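Local coordinates for protein invasin (Yersinia enterocolitica, PDB 1P9H) that binds collagen as a trimeric outer-membrane adhesin, forming a fibrillar matrix on the bacterial surface and promoting attachment to and invasion of eukaryotic cells, at residues A21-P26 with A50-I55; I58-T63 with V72-G77; A66-A71 with T81-V86; S85-P90 with A99-A104. One frame throughout, in Å; residues are numbered along the deposited sequence.

Contact 1 (A21-P26 with A50-I55); sequences AVQISP and ASAKGI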
# COMPACT_ATOMS: atom_id res chain seq x y z
N ALA A 21 -14.36 22.01 8.36
CA ALA A 21 -14.48 20.62 7.94
C ALA A 21 -15.31 20.44 6.67
O ALA A 21 -16.01 21.34 6.24
CB ALA A 21 -15.10 19.80 9.07
N VAL A 22 -15.19 19.25 6.07
CA VAL A 22 -15.95 18.92 4.88
C VAL A 22 -16.83 17.74 5.25
O VAL A 22 -16.34 16.68 5.65
CB VAL A 22 -15.05 18.51 3.70
CG1 VAL A 22 -15.91 17.96 2.55
CG2 VAL A 22 -14.23 19.70 3.22
N GLN A 23 -18.14 17.93 5.13
CA GLN A 23 -19.09 16.87 5.45
C GLN A 23 -20.02 16.75 4.26
O GLN A 23 -20.75 17.69 3.93
CB GLN A 23 -19.87 17.23 6.71
CG GLN A 23 -20.85 16.17 7.18
CD GLN A 23 -21.51 16.55 8.49
OE1 GLN A 23 -20.86 16.58 9.54
NE2 GLN A 23 -22.80 16.87 8.44
N ILE A 24 -19.98 15.60 3.60
CA ILE A 24 -20.82 15.39 2.43
C ILE A 24 -21.70 14.16 2.58
O ILE A 24 -21.23 13.02 2.43
CB ILE A 24 -19.96 15.25 1.15
CG1 ILE A 24 -19.08 16.49 0.99
CG2 ILE A 24 -20.86 15.07 -0.06
CD1 ILE A 24 -18.09 16.41 -0.16
N SER A 25 -22.97 14.39 2.88
CA SER A 25 -23.94 13.32 3.03
C SER A 25 -24.46 12.96 1.64
O SER A 25 -24.24 13.70 0.68
CB SER A 25 -25.10 13.78 3.92
OG SER A 25 -24.64 14.06 5.23
N PRO A 26 -25.16 11.81 1.51
CA PRO A 26 -25.69 11.40 0.21
C PRO A 26 -26.43 12.54 -0.49
O PRO A 26 -27.24 13.24 0.12
CB PRO A 26 -26.62 10.25 0.58
CG PRO A 26 -25.86 9.60 1.69
CD PRO A 26 -25.42 10.79 2.53
N ALA A 50 -23.52 12.05 6.86
CA ALA A 50 -22.10 11.87 7.12
C ALA A 50 -21.82 12.76 8.33
O ALA A 50 -22.60 13.67 8.62
CB ALA A 50 -21.28 12.34 5.92
N SER A 51 -20.73 12.49 9.03
CA SER A 51 -20.40 13.26 10.22
C SER A 51 -18.91 13.58 10.33
O SER A 51 -18.09 12.70 10.59
CB SER A 51 -20.85 12.50 11.46
OG SER A 51 -20.53 13.20 12.65
N ALA A 52 -18.57 14.85 10.13
CA ALA A 52 -17.20 15.32 10.24
C ALA A 52 -17.14 16.06 11.58
O ALA A 52 -17.44 17.25 11.66
CB ALA A 52 -16.86 16.27 9.10
N LYS A 53 -16.75 15.34 12.63
CA LYS A 53 -16.70 15.91 13.98
C LYS A 53 -15.40 16.60 14.38
O LYS A 53 -15.37 17.34 15.37
CB LYS A 53 -16.99 14.81 15.01
CG LYS A 53 -18.36 14.17 14.89
CD LYS A 53 -18.56 13.16 16.00
CE LYS A 53 -19.93 12.52 15.94
NZ LYS A 53 -20.12 11.58 17.09
N GLY A 54 -14.33 16.36 13.64
CA GLY A 54 -13.08 16.98 13.99
C GLY A 54 -12.77 18.22 13.19
O GLY A 54 -13.24 18.37 12.06
N ILE A 55 -12.00 19.12 13.78
CA ILE A 55 -11.61 20.35 13.08
C ILE A 55 -10.78 19.92 11.88
O ILE A 55 -9.87 19.11 12.01
CB ILE A 55 -10.76 21.26 13.99
CG1 ILE A 55 -11.54 21.59 15.26
CG2 ILE A 55 -10.38 22.53 13.24
CD1 ILE A 55 -10.75 22.42 16.26
O HOH W 1 -19.73 18.59 11.05
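The side chain of Gln23 lies over the backbone from Ala50 to Ala52, its CG and CD resting on the carbonyl oxygen of Ala50, with CD 3.1 Å from that O. CG stands anti to the backbone N (chi1 -177°) and the chain runs on extended, which carries the amide out across the strand of the facing sheet. There OE1 takes the N-H of Ala52 in a nearly straight bond of 2.9 Å, the donor tilted 25° from the amide plane. A water donates to the same OE1 and to Ala52 O, so the Gln23 oxygen is gripped twice. Two residues on, Ser25 OG accepts the N-H of Ala50 at 2.8 Å. Segments 21-26 and 50-55 run nearly antiparallel (167°) but belong to the two different sheets of the left-handed parallel beta-roll, the collagen-binding head of YadA, and here these sheets meet face to face at its N-terminal end. Alanines fill the space between them: Ala52 CB sits 3.5 Å from Val22 O and 3.9 Å from Ala21 CB, while Ala50 CB abuts Ile24 O at 3.6 Å. A second subunit completes the polar end, where Glu35 of that subunit binds both Gln23 NE2 and Ser25 OG, and Gly33 O of the same subunit also accepts from NE2.

Contact 2 (I58-T63 with V72-G77); sequences IAIGAT and VAVGAG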
# COMPACT_ATOMS: atom_id res chain seq x y z
N ILE A 58 -12.73 15.41 7.31
CA ILE A 58 -13.48 15.20 6.08
C ILE A 58 -14.25 13.89 6.18
O ILE A 58 -13.67 12.84 6.44
CB ILE A 58 -12.52 15.12 4.87
CG1 ILE A 58 -11.75 16.43 4.71
CG2 ILE A 58 -13.29 14.78 3.59
CD1 ILE A 58 -10.64 16.36 3.69
N ALA A 59 -15.57 13.95 5.98
CA ALA A 59 -16.41 12.76 6.02
C ALA A 59 -17.32 12.81 4.80
O ALA A 59 -18.12 13.73 4.65
CB ALA A 59 -17.24 12.74 7.30
N ILE A 60 -17.18 11.80 3.94
CA ILE A 60 -17.96 11.73 2.71
C ILE A 60 -18.59 10.36 2.53
O ILE A 60 -17.90 9.34 2.57
CB ILE A 60 -17.06 12.02 1.48
CG1 ILE A 60 -16.40 13.39 1.62
CG2 ILE A 60 -17.87 11.93 0.19
CD1 ILE A 60 -15.40 13.70 0.52
N GLY A 61 -19.91 10.33 2.32
CA GLY A 61 -20.61 9.08 2.12
C GLY A 61 -21.66 8.76 3.16
O GLY A 61 -21.66 9.32 4.26
N ALA A 62 -22.58 7.86 2.81
CA ALA A 62 -23.63 7.46 3.73
C ALA A 62 -23.04 6.98 5.06
O ALA A 62 -22.21 6.09 5.08
CB ALA A 62 -24.47 6.35 3.11
N THR A 63 -23.49 7.64 6.14
CA THR A 63 -23.08 7.39 7.53
C THR A 63 -21.59 7.45 7.84
O THR A 63 -21.15 7.02 8.91
CB THR A 63 -23.64 6.05 8.08
OG1 THR A 63 -23.10 4.95 7.34
CG2 THR A 63 -25.16 6.03 7.98
N VAL A 72 -9.93 11.65 8.05
CA VAL A 72 -10.59 11.55 6.75
C VAL A 72 -11.31 10.22 6.62
O VAL A 72 -10.72 9.16 6.81
CB VAL A 72 -9.55 11.65 5.61
CG1 VAL A 72 -10.23 11.48 4.25
CG2 VAL A 72 -8.83 12.99 5.68
N ALA A 73 -12.60 10.27 6.30
CA ALA A 73 -13.40 9.07 6.13
C ALA A 73 -14.20 9.20 4.84
O ALA A 73 -15.03 10.10 4.71
CB ALA A 73 -14.34 8.87 7.32
N VAL A 74 -13.95 8.31 3.89
CA VAL A 74 -14.66 8.33 2.63
C VAL A 74 -15.17 6.92 2.34
O VAL A 74 -14.38 5.99 2.22
CB VAL A 74 -13.76 8.79 1.46
CG1 VAL A 74 -14.56 8.80 0.16
CG2 VAL A 74 -13.20 10.18 1.75
N GLY A 75 -16.49 6.78 2.23
CA GLY A 75 -17.07 5.48 1.98
C GLY A 75 -18.25 5.24 2.90
O GLY A 75 -18.27 5.73 4.03
N ALA A 76 -19.23 4.49 2.42
CA ALA A 76 -20.41 4.21 3.22
C ALA A 76 -20.01 3.47 4.50
O ALA A 76 -19.33 2.45 4.44
CB ALA A 76 -21.40 3.37 2.43
N GLY A 77 -20.44 4.00 5.64
CA GLY A 77 -20.13 3.36 6.90
C GLY A 77 -18.67 3.40 7.30
O GLY A 77 -18.27 2.72 8.24
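With CG1 anti to the backbone N (chi1 -179°), Val74 brings that methyl 4.3 Å from Ile60 CB, and Ile58 CD1 meets Val72 CG2 on the same face. These residues pair two successive coils of the left-handed parallel beta-roll, whose strands 58-60 and 72-74 run side by side in exact register, 8° apart and 4.7 Å between axes. Ile58, Ile60, Val72 and Val74 point to the face that packs in the trimer, where Val74 meets Ile58 of the third subunit. Ala59 and Ala73 occupy the other face, toward the sheet of the short strands, and their small methyls let the two sheets lie close together. Ala73 is gripped through both its N-H and its carbonyl, by Ile58 O and Ile60 N, and Gly75 N continues the pattern to Ile60 O. Gly61 and Gly75 both have positive phi; a CB on Gly61 would come within 3.1 Å of Gly75 C. Past the glycines the coils stay matched, with Ala62 CB 4.3 Å from Ala76 CB. Ala62 O then takes two donors: Gly77 N, at 2.8 Å, and, in one of two conformers of Thr63, its hydroxyl OG1, at 2.7 Å and above the carbonyl plane.

Contact 3 (A66-A71 with T81-V86); sequences AAKGAA and TGVNSV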
# COMPACT_ATOMS: atom_id res chain seq x y z
N ALA A 66 -15.76 10.96 10.52
CA ALA A 66 -14.37 11.31 10.81
C ALA A 66 -14.54 11.95 12.18
O ALA A 66 -15.01 13.08 12.30
CB ALA A 66 -13.86 12.33 9.79
N ALA A 67 -14.16 11.21 13.22
CA ALA A 67 -14.35 11.64 14.60
C ALA A 67 -13.43 12.67 15.23
O ALA A 67 -13.86 13.44 16.09
CB ALA A 67 -14.41 10.41 15.50
N LYS A 68 -12.17 12.70 14.82
CA LYS A 68 -11.24 13.64 15.42
C LYS A 68 -10.49 14.54 14.45
O LYS A 68 -10.69 14.47 13.24
CB LYS A 68 -10.25 12.87 16.31
CG LYS A 68 -10.93 12.15 17.47
CD LYS A 68 -9.93 11.47 18.40
CE LYS A 68 -10.65 10.83 19.58
NZ LYS A 68 -9.70 10.18 20.53
N GLY A 69 -9.64 15.39 15.01
CA GLY A 69 -8.87 16.34 14.23
C GLY A 69 -8.25 15.85 12.94
O GLY A 69 -7.49 14.88 12.92
N ALA A 70 -8.59 16.54 11.86
CA ALA A 70 -8.07 16.27 10.52
C ALA A 70 -8.27 14.86 9.96
O ALA A 70 -7.70 14.53 8.92
CB ALA A 70 -6.59 16.64 10.48
N ALA A 71 -9.07 14.04 10.64
CA ALA A 71 -9.31 12.68 10.16
C ALA A 71 -10.08 12.71 8.84
O ALA A 71 -10.79 13.67 8.54
CB ALA A 71 -10.09 11.89 11.21
N THR A 81 -11.65 7.03 13.54
CA THR A 81 -11.77 7.38 14.95
C THR A 81 -10.58 8.15 15.53
O THR A 81 -10.74 8.90 16.50
CB THR A 81 -11.96 6.10 15.80
OG1 THR A 81 -12.96 5.27 15.20
CG2 THR A 81 -12.39 6.45 17.21
N GLY A 82 -9.41 7.96 14.95
CA GLY A 82 -8.21 8.62 15.44
C GLY A 82 -7.83 9.97 14.88
O GLY A 82 -8.24 10.35 13.78
N VAL A 83 -7.05 10.71 15.65
CA VAL A 83 -6.56 12.00 15.22
C VAL A 83 -5.71 11.72 13.99
O VAL A 83 -4.90 10.79 13.99
CB VAL A 83 -5.68 12.65 16.31
CG1 VAL A 83 -5.07 13.94 15.80
CG2 VAL A 83 -6.51 12.90 17.56
N ASN A 84 -5.92 12.50 12.93
CA ASN A 84 -5.17 12.34 11.69
C ASN A 84 -5.31 10.98 11.01
O ASN A 84 -4.49 10.64 10.16
CB ASN A 84 -3.68 12.62 11.91
CG ASN A 84 -3.41 14.04 12.32
OD1 ASN A 84 -4.03 14.97 11.82
ND2 ASN A 84 -2.45 14.22 13.22
N SER A 85 -6.31 10.19 11.38
CA SER A 85 -6.48 8.89 10.75
C SER A 85 -7.19 9.01 9.41
O SER A 85 -7.87 10.00 9.14
CB SER A 85 -7.26 7.94 11.67
OG SER A 85 -8.57 8.42 11.94
N VAL A 86 -7.01 8.01 8.56
CA VAL A 86 -7.60 8.01 7.23
C VAL A 86 -8.22 6.65 6.93
O VAL A 86 -7.56 5.62 7.01
CB VAL A 86 -6.52 8.30 6.16
CG1 VAL A 86 -7.16 8.34 4.77
CG2 VAL A 86 -5.82 9.62 6.47
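Two type II beta turns, Lys68 to Ala71 and Gly82 to Ser85, stack one upon the other, and a nearly straight bond of 2.9 Å from Asn84 N to Gly69 O joins them. The aliphatic chain of Lys68 drapes over the second turn. Its CG lies anti to the carbonyl carbon (chi1 -63°) and the rest is extended, laying CD 3.3 Å from Thr81 O and 3.8 Å from Val83 CG2; the two side chains cross at about a right angle. Ala67 CB lies against Thr81 CA (4.1 Å). At the third position of the turn, Asn84 bends back so that OD1 comes 3.3 Å from Ala70 CB. Ala71 faces the inner side, its CB 3.5 Å from Gly82 O, while its CA makes a CH contact to Ser85 O. Ser85 OG donates to Gly82 O at 2.7 Å, and the backbone N of Ser85 reaches this oxygen from the same face of its plane. The turns link the short strands of one sheet to the long parallel sheet and so form one edge of the beta-roll, repeating from coil to coil. With a single backbone bond between the turns, the rest is van der Waals packing and one CA-H...O contact, the carbonyls of Thr81 and Gly82 facing carbons of Lys68 and Ala71. Thr81 O probably attracts, weakly, the CD and CE methylenes polarised by the ammonium.

Contact 4 (S85-P90 with A99-A104); sequences SVAIGP and AVTYGA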
# COMPACT_ATOMS: atom_id res chain seq x y z
N SER A 85 -6.31 10.19 11.38
CA SER A 85 -6.48 8.89 10.75
C SER A 85 -7.19 9.01 9.41
O SER A 85 -7.87 10.00 9.14
CB SER A 85 -7.26 7.94 11.67
OG SER A 85 -8.57 8.42 11.94
N VAL A 86 -7.01 8.01 8.56
CA VAL A 86 -7.60 8.01 7.23
C VAL A 86 -8.22 6.65 6.93
O VAL A 86 -7.56 5.62 7.01
CB VAL A 86 -6.52 8.30 6.16
CG1 VAL A 86 -7.16 8.34 4.77
CG2 VAL A 86 -5.82 9.62 6.47
N ALA A 87 -9.50 6.66 6.58
CA ALA A 87 -10.21 5.42 6.26
C ALA A 87 -11.03 5.61 5.00
O ALA A 87 -11.93 6.44 4.95
CB ALA A 87 -11.13 5.04 7.42
N ILE A 88 -10.71 4.84 3.96
CA ILE A 88 -11.45 4.93 2.71
C ILE A 88 -11.89 3.55 2.25
O ILE A 88 -11.10 2.61 2.19
CB ILE A 88 -10.63 5.61 1.60
CG1 ILE A 88 -10.35 7.07 2.01
CG2 ILE A 88 -11.39 5.56 0.27
CD1 ILE A 88 -9.68 7.90 0.93
N GLY A 89 -13.18 3.45 1.94
CA GLY A 89 -13.76 2.20 1.51
C GLY A 89 -14.99 1.93 2.35
O GLY A 89 -15.07 2.39 3.50
N PRO A 90 -15.98 1.20 1.82
CA PRO A 90 -17.18 0.92 2.61
C PRO A 90 -16.84 0.07 3.84
O PRO A 90 -16.16 -0.95 3.72
CB PRO A 90 -18.09 0.21 1.62
CG PRO A 90 -17.12 -0.49 0.70
CD PRO A 90 -16.06 0.57 0.49
N ALA A 99 -3.76 6.03 12.07
CA ALA A 99 -3.99 4.80 11.33
C ALA A 99 -4.51 5.09 9.93
O ALA A 99 -5.22 6.07 9.72
CB ALA A 99 -4.98 3.91 12.08
N VAL A 100 -4.13 4.25 8.97
CA VAL A 100 -4.61 4.41 7.61
C VAL A 100 -5.16 3.08 7.13
O VAL A 100 -4.55 2.02 7.32
CB VAL A 100 -3.51 4.90 6.63
CG1 VAL A 100 -2.88 6.18 7.16
CG2 VAL A 100 -2.46 3.82 6.42
N THR A 101 -6.34 3.13 6.52
CA THR A 101 -6.99 1.94 5.99
C THR A 101 -7.55 2.25 4.61
O THR A 101 -8.08 3.33 4.38
CB THR A 101 -8.16 1.46 6.89
OG1 THR A 101 -9.07 2.54 7.11
CG2 THR A 101 -7.64 0.95 8.22
N TYR A 102 -7.42 1.29 3.70
CA TYR A 102 -7.91 1.48 2.34
C TYR A 102 -8.50 0.18 1.82
O TYR A 102 -7.78 -0.80 1.63
CB TYR A 102 -6.74 1.91 1.45
CG TYR A 102 -7.13 2.42 0.08
CD1 TYR A 102 -6.85 1.68 -1.07
CD2 TYR A 102 -7.75 3.66 -0.06
CE1 TYR A 102 -7.17 2.17 -2.33
CE2 TYR A 102 -8.08 4.16 -1.31
CZ TYR A 102 -7.79 3.42 -2.44
OH TYR A 102 -8.08 3.94 -3.68
N GLY A 103 -9.81 0.18 1.60
CA GLY A 103 -10.47 -1.02 1.11
C GLY A 103 -11.70 -1.38 1.93
O GLY A 103 -11.83 -0.99 3.09
N ALA A 104 -12.61 -2.12 1.31
CA ALA A 104 -13.84 -2.54 1.97
C ALA A 104 -13.53 -3.37 3.21
O ALA A 104 -12.79 -4.35 3.15
CB ALA A 104 -14.71 -3.34 1.01
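Ile88 meets the ring of Tyr102 obliquely through its CB and CG2, with CB 3.9 Å from CD2 and CG2 equally far from CE2. Tyr102 CG stands anti to the backbone N, beside the carbonyl carbon (chi1 -168°), and from there the ring atoms CD2 and CE2 reach Ile88. On the same face Val86 CB approaches Val100 CG1 at 4.3 Å, and beyond the strands Pro90 CG touches Ala104 CB at 3.7 Å. The face bearing Val86, Ile88, Val100 and Tyr102 is packed against the other subunits: Ile88 packs on Ile88 of the third subunit, and Tyr102 stacks edge-to-face on Tyr102 of both neighbouring subunits, its OH bonded to Thr101 O of the third. Strands 86-88 and 100-102 lie on consecutive coils of the left-handed beta-roll, parallel and in register. Their backbones are joined by Val86 N to Ala99 O, Thr101 N to Val86 O, Ile88 N to Thr101 O and Gly103 N to Ile88 O; Ile88 N to Thr101 O is the longest of them, 3.1 Å. Gly89 leaves the strand with positive phi, where a CB would clash with Gly103 C. On the opposite face of the sheet, in one of two conformers of Thr101, its OG1 lies 3.3 Å from Ala87 CB and is hydrogen-bonded to Ser92 OG.

In the fold
From the N terminus, contact 1 closes the first long loop, setting the outermost strand 22-24 against strand 51-52 of the other sheet. The chain then enters strand 58-60, which also bonds to 22-24, and contact 2 closes one coil of the roll by adding strand 72-74. Contact 3 crosses contact 2, since 66-71 lies between the two strands of contact 2 and pairs with 81-86 beyond them. Contact 4 begins where contact 3 ends, sharing Ser85 and Val86, and closes a further coil. Strands 72-74 and 86-88 are neighbours, so contacts 2 and 4 extend one continuous parallel sheet, while contact 3 stacks the turns that lead from the short-strand sheet into it.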